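PDB 2G5C: prephenate dehydrogenase from Aquifex aeolicus, which catalyses the NAD-dependent oxidative decarboxylation of prephenate to 4-hydroxyphenylpyruvate, a step in the biosynthesis of L-tyrosine. Local coordinates for the interface of chains A and B. Sequence-based numbering; all coordinates share one arbitrary frame. Chains: chain A/B, prephenate dehydrogenase.

Contacts 1 and 2 show how one long helix can serve a dimer on more than one flank. Their C-alpha centres lie about 8 Å apart, and both draw on helix 173-200 of chain B; B:Asp196 takes part in each. From chain A, helix 264-279 contributes to both contacts, whereas helix 238-260 joins in contact 2. Contact 1 is mainly a valine packing site, and contact 2 adds a hydrogen bond and a water link to its apolar surface. Two-fold symmetry repeats both with the chains exchanged, so each subunit both offers this helix and packs against its partner's.

Contact 1: the interface of chains A and B. Residues chain A 274-275, 277-278; chain B 192, 195-196, 223.
A:Val274, on helix 264-279 of chain A, presses both of its methyl groups against helix 173-200 of chain B, and its partner for much of this packing is B:Val195. The apolar contacts centre on the CG1 branch. A chi1 of 161° carries this methyl away from the backbone N and into the angle between several chain B groups, where A:Val274 CG1 comes to 3.4 Å from B:Val195 CB, a tight fit. The two valine side chains cross obliquely, and the same methyl also lies 3.9 Å from B:Ala223 CB. B:Phe192 turns its ring edge towards it: A:Val274 CG1 sits in the ring plane, 3.9 Å from CD1, and does not lie over a face. The second methyl adds to this, A:Val274 CG2 lying 3.9 Å from B:Asp196 CB. One turn further along the chain A helix, A:Lys277 adds the aliphatic start of its side chain, with CB 4.0 Å from B:Val195 CG1.

Other contacts set carbon against backbone. A:Val274 CG2 reaches in towards the backbone of the chain B helix, 3.4 Å from the carbonyl O of B:Phe192. At the opposite flank, A:Lys275 CA approaches the carbonyl O of B:Ala223 at 3.5 Å, while the extended lysine chain runs on past it.

The site thus fits a branched residue between a helix and the short 3-10 segment 221-224 of the other subunit, helping to join the dimerization domains by shape.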
loop_
_atom_site.group_PDB
_atom_site.type_symbol
_atom_site.label_atom_id
_atom_site.label_comp_id
_atom_site.label_asym_id
_atom_site.label_seq_id
_atom_site.Cartn_x
_atom_site.Cartn_y
_atom_site.Cartn_z
ATOM N N VAL A 274 -13.757 -7.901 5.375
ATOM C CA VAL A 274 -12.609 -7.028 5.259
ATOM C C VAL A 274 -12.915 -5.856 4.323
ATOM O O VAL A 274 -12.512 -4.728 4.586
ATOM C CB VAL A 274 -11.388 -7.808 4.741
ATOM C CG1 VAL A 274 -10.352 -6.855 4.178
ATOM C CG2 VAL A 274 -10.789 -8.619 5.880
ATOM N N LYS A 275 -13.631 -6.114 3.236
ATOM C CA LYS A 275 -13.947 -5.035 2.305
ATOM C C LYS A 275 -14.799 -3.961 2.980
ATOM O O LYS A 275 -14.528 -2.766 2.840
ATOM C CB LYS A 275 -14.674 -5.569 1.069
ATOM C CG LYS A 275 -14.983 -4.473 0.058
ATOM C CD LYS A 275 -15.846 -4.958 -1.088
ATOM C CE LYS A 275 -16.179 -3.798 -2.022
ATOM N NZ LYS A 275 -17.044 -4.200 -3.168
ATOM N N LYS A 277 -15.053 -3.288 6.190
ATOM C CA LYS A 277 -14.257 -2.597 7.195
ATOM C C LYS A 277 -13.316 -1.587 6.544
ATOM O O LYS A 277 -13.161 -0.474 7.039
ATOM C CB LYS A 277 -13.442 -3.598 8.020
ATOM C CG LYS A 277 -14.268 -4.502 8.926
ATOM C CD LYS A 277 -15.009 -3.707 9.998
ATOM C CE LYS A 277 -15.566 -4.627 11.081
ATOM N NZ LYS A 277 -16.305 -3.891 12.153
ATOM N N ARG A 278 -12.691 -1.972 5.437
ATOM C CA ARG A 278 -11.778 -1.066 4.749
ATOM C C ARG A 278 -12.528 0.121 4.139
ATOM O O ARG A 278 -12.006 1.231 4.088
ATOM C CB ARG A 278 -11.000 -1.806 3.658
ATOM C CG ARG A 278 -10.063 -0.906 2.865
ATOM C CD ARG A 278 -9.101 -0.146 3.774
ATOM N NE ARG A 278 -8.177 0.688 3.005
ATOM C CZ ARG A 278 -8.535 1.787 2.347
ATOM N NH1 ARG A 278 -9.796 2.200 2.373
ATOM N NH2 ARG A 278 -7.638 2.461 1.637
ATOM N N PHE B 192 -5.737 -8.047 2.491
ATOM C CA PHE B 192 -6.939 -8.546 3.158
ATOM C C PHE B 192 -6.644 -8.908 4.613
ATOM O O PHE B 192 -7.383 -8.522 5.524
ATOM C CB PHE B 192 -7.492 -9.786 2.441
ATOM C CG PHE B 192 -8.054 -9.510 1.076
ATOM C CD1 PHE B 192 -9.037 -8.544 0.895
ATOM C CD2 PHE B 192 -7.625 -10.245 -0.029
ATOM C CE1 PHE B 192 -9.589 -8.310 -0.371
ATOM C CE2 PHE B 192 -8.168 -10.020 -1.295
ATOM C CZ PHE B 192 -9.152 -9.050 -1.463
ATOM N N VAL B 195 -6.106 -5.984 7.049
ATOM C CA VAL B 195 -7.348 -5.405 7.535
ATOM C C VAL B 195 -7.966 -6.328 8.581
ATOM O O VAL B 195 -8.465 -5.872 9.610
ATOM C CB VAL B 195 -8.355 -5.183 6.391
ATOM C CG1 VAL B 195 -9.693 -4.687 6.957
ATOM C CG2 VAL B 195 -7.798 -4.157 5.418
ATOM N N ASP B 196 -7.925 -7.630 8.320
ATOM C CA ASP B 196 -8.486 -8.595 9.254
ATOM C C ASP B 196 -7.767 -8.537 10.601
ATOM O O ASP B 196 -8.365 -8.782 11.645
ATOM C CB ASP B 196 -8.389 -10.009 8.689
ATOM C CG ASP B 196 -9.194 -10.999 9.500
ATOM O OD1 ASP B 196 -10.441 -10.862 9.519
ATOM O OD2 ASP B 196 -8.590 -11.891 10.125
ATOM N N ALA B 223 -7.823 -4.054 -0.710
ATOM C CA ALA B 223 -8.660 -4.920 0.115
ATOM C C ALA B 223 -10.137 -4.615 -0.141
ATOM O O ALA B 223 -11.028 -5.306 0.366
ATOM C CB ALA B 223 -8.334 -4.728 1.589
#

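Contact 2: the interface of chains A and B. Residues chain A 248, 251-252, 255, 270; chain B 189-190, 193, 196.
B:Ala193, which buries more surface than any other residue here, sets its CB methyl against the backbone of A:Leu252, 3.7 Å from CA; so small a side chain probably allows helix 238-260 of chain A to come this close. The leucine side chain joins in, A:Leu252 CB lying 3.9 Å from B:Ala193 CB. The same alanine methyl also meets the ring of A:Phe248 at CE1, 3.8 Å away. That ring directs its edge at the chain B helix, with the carbonyl O of B:Val190 in the ring plane, while its CZ touches B:Val190 CG1. Further along, A:Leu255 lays its CD2 methyl beside B:Ala189, 3.7 Å from the carbonyl O.

B:Asp196 supplies the polar half. With CG swung away from the backbone N (chi1 -169°), its carboxylate reaches between two chain A helices. A:Ser251 OG donates a hydrogen bond of 2.8 Å to B:Asp196 OD2, arriving on the anti side and 26° out of the carboxylate plane. The other oxygen, B:Asp196 OD1, is linked through a water to the backbone O of A:Tyr270, each 3.0 Å from the water oxygen. An alanine in place of B:Asp196 would probably leave A:Ser251 OG without this acceptor and break the water link to helix 264-279.

The A:Tyr270 side chain crosses that of B:Asp196 at about a right angle, its ring plane inclined 38° to the carboxylate, and A:Tyr270 OH lies 3.4 Å from B:Asp196 CB. The bridging water sits over one face of this ring, towards the rim, so tyrosine and aspartate together line its position.

By joining alanine-based close packing to a carboxylate that ties two helices of the partner, the site helps to hold and align the subunits in the dimerization domain.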
loop_
_atom_site.group_PDB
_atom_site.type_symbol
_atom_site.label_atom_id
_atom_site.label_comp_id
_atom_site.label_asym_id
_atom_site.label_seq_id
_atom_site.Cartn_x
_atom_site.Cartn_y
_atom_site.Cartn_z
ATOM N N PHE A 248 -0.938 -10.653 12.868
ATOM C CA PHE A 248 -1.063 -10.626 11.419
ATOM C C PHE A 248 -0.945 -12.029 10.819
ATOM O O PHE A 248 -1.719 -12.402 9.935
ATOM C CB PHE A 248 0.022 -9.717 10.814
ATOM C CG PHE A 248 0.151 -9.844 9.319
ATOM C CD1 PHE A 248 -0.808 -9.292 8.475
ATOM C CD2 PHE A 248 1.205 -10.560 8.759
ATOM C CE1 PHE A 248 -0.720 -9.455 7.085
ATOM C CE2 PHE A 248 1.309 -10.732 7.373
ATOM C CZ PHE A 248 0.343 -10.179 6.532
ATOM N N SER A 251 -4.136 -13.932 11.112
ATOM C CA SER A 251 -5.135 -13.569 10.107
ATOM C C SER A 251 -4.781 -14.125 8.726
ATOM O O SER A 251 -5.652 -14.614 8.005
ATOM C CB SER A 251 -5.292 -12.049 10.015
ATOM O OG SER A 251 -6.017 -11.534 11.116
ATOM N N LEU A 252 -3.504 -14.047 8.360
ATOM C CA LEU A 252 -3.052 -14.538 7.065
ATOM C C LEU A 252 -3.150 -16.066 6.985
ATOM O O LEU A 252 -3.494 -16.618 5.943
ATOM C CB LEU A 252 -1.611 -14.078 6.801
ATOM C CG LEU A 252 -0.936 -14.555 5.502
ATOM C CD1 LEU A 252 -1.803 -14.178 4.305
ATOM C CD2 LEU A 252 0.474 -13.938 5.369
ATOM N N LEU A 255 -6.678 -17.110 6.453
ATOM C CA LEU A 255 -6.996 -16.930 5.039
ATOM C C LEU A 255 -6.401 -18.089 4.226
ATOM O O LEU A 255 -7.087 -18.714 3.406
ATOM C CB LEU A 255 -6.433 -15.591 4.540
ATOM C CG LEU A 255 -6.670 -15.260 3.060
ATOM C CD1 LEU A 255 -8.158 -15.314 2.752
ATOM C CD2 LEU A 255 -6.112 -13.875 2.750
ATOM N N TYR A 270 -15.075 -13.963 4.342
ATOM C CA TYR A 270 -13.886 -13.391 4.951
ATOM C C TYR A 270 -13.529 -12.103 4.217
ATOM O O TYR A 270 -13.248 -11.063 4.831
ATOM C CB TYR A 270 -12.730 -14.391 4.839
ATOM C CG TYR A 270 -11.399 -13.911 5.376
ATOM C CD1 TYR A 270 -10.928 -14.336 6.620
ATOM C CD2 TYR A 270 -10.588 -13.063 4.620
ATOM C CE1 TYR A 270 -9.677 -13.933 7.094
ATOM C CE2 TYR A 270 -9.341 -12.655 5.084
ATOM C CZ TYR A 270 -8.889 -13.096 6.317
ATOM O OH TYR A 270 -7.639 -12.727 6.749
ATOM N N ALA B 189 -3.677 -10.831 -0.850
ATOM C CA ALA B 189 -3.873 -11.648 0.349
ATOM C C ALA B 189 -3.370 -10.889 1.580
ATOM O O ALA B 189 -4.047 -10.842 2.608
ATOM C CB ALA B 189 -3.132 -12.980 0.214
ATOM N N VAL B 190 -2.177 -10.311 1.466
ATOM C CA VAL B 190 -1.563 -9.536 2.544
ATOM C C VAL B 190 -2.446 -8.335 2.910
ATOM O O VAL B 190 -2.629 -8.020 4.088
ATOM C CB VAL B 190 -0.160 -9.038 2.126
ATOM C CG1 VAL B 190 0.382 -8.038 3.144
ATOM C CG2 VAL B 190 0.791 -10.230 1.994
ATOM N N ALA B 193 -5.554 -9.644 4.820
ATOM C CA ALA B 193 -5.171 -10.074 6.155
ATOM C C ALA B 193 -4.782 -8.905 7.063
ATOM O O ALA B 193 -5.017 -8.953 8.264
ATOM C CB ALA B 193 -4.025 -11.084 6.070
ATOM N N ASP B 196 -7.925 -7.630 8.320
ATOM C CA ASP B 196 -8.486 -8.595 9.254
ATOM C C ASP B 196 -7.767 -8.537 10.601
ATOM O O ASP B 196 -8.365 -8.782 11.645
ATOM C CB ASP B 196 -8.389 -10.009 8.689
ATOM C CG ASP B 196 -9.194 -10.999 9.500
ATOM O OD1 ASP B 196 -10.441 -10.862 9.519
ATOM O OD2 ASP B 196 -8.590 -11.891 10.125
HETATM O O HOH W 1 -12.875 -11.089 7.761
#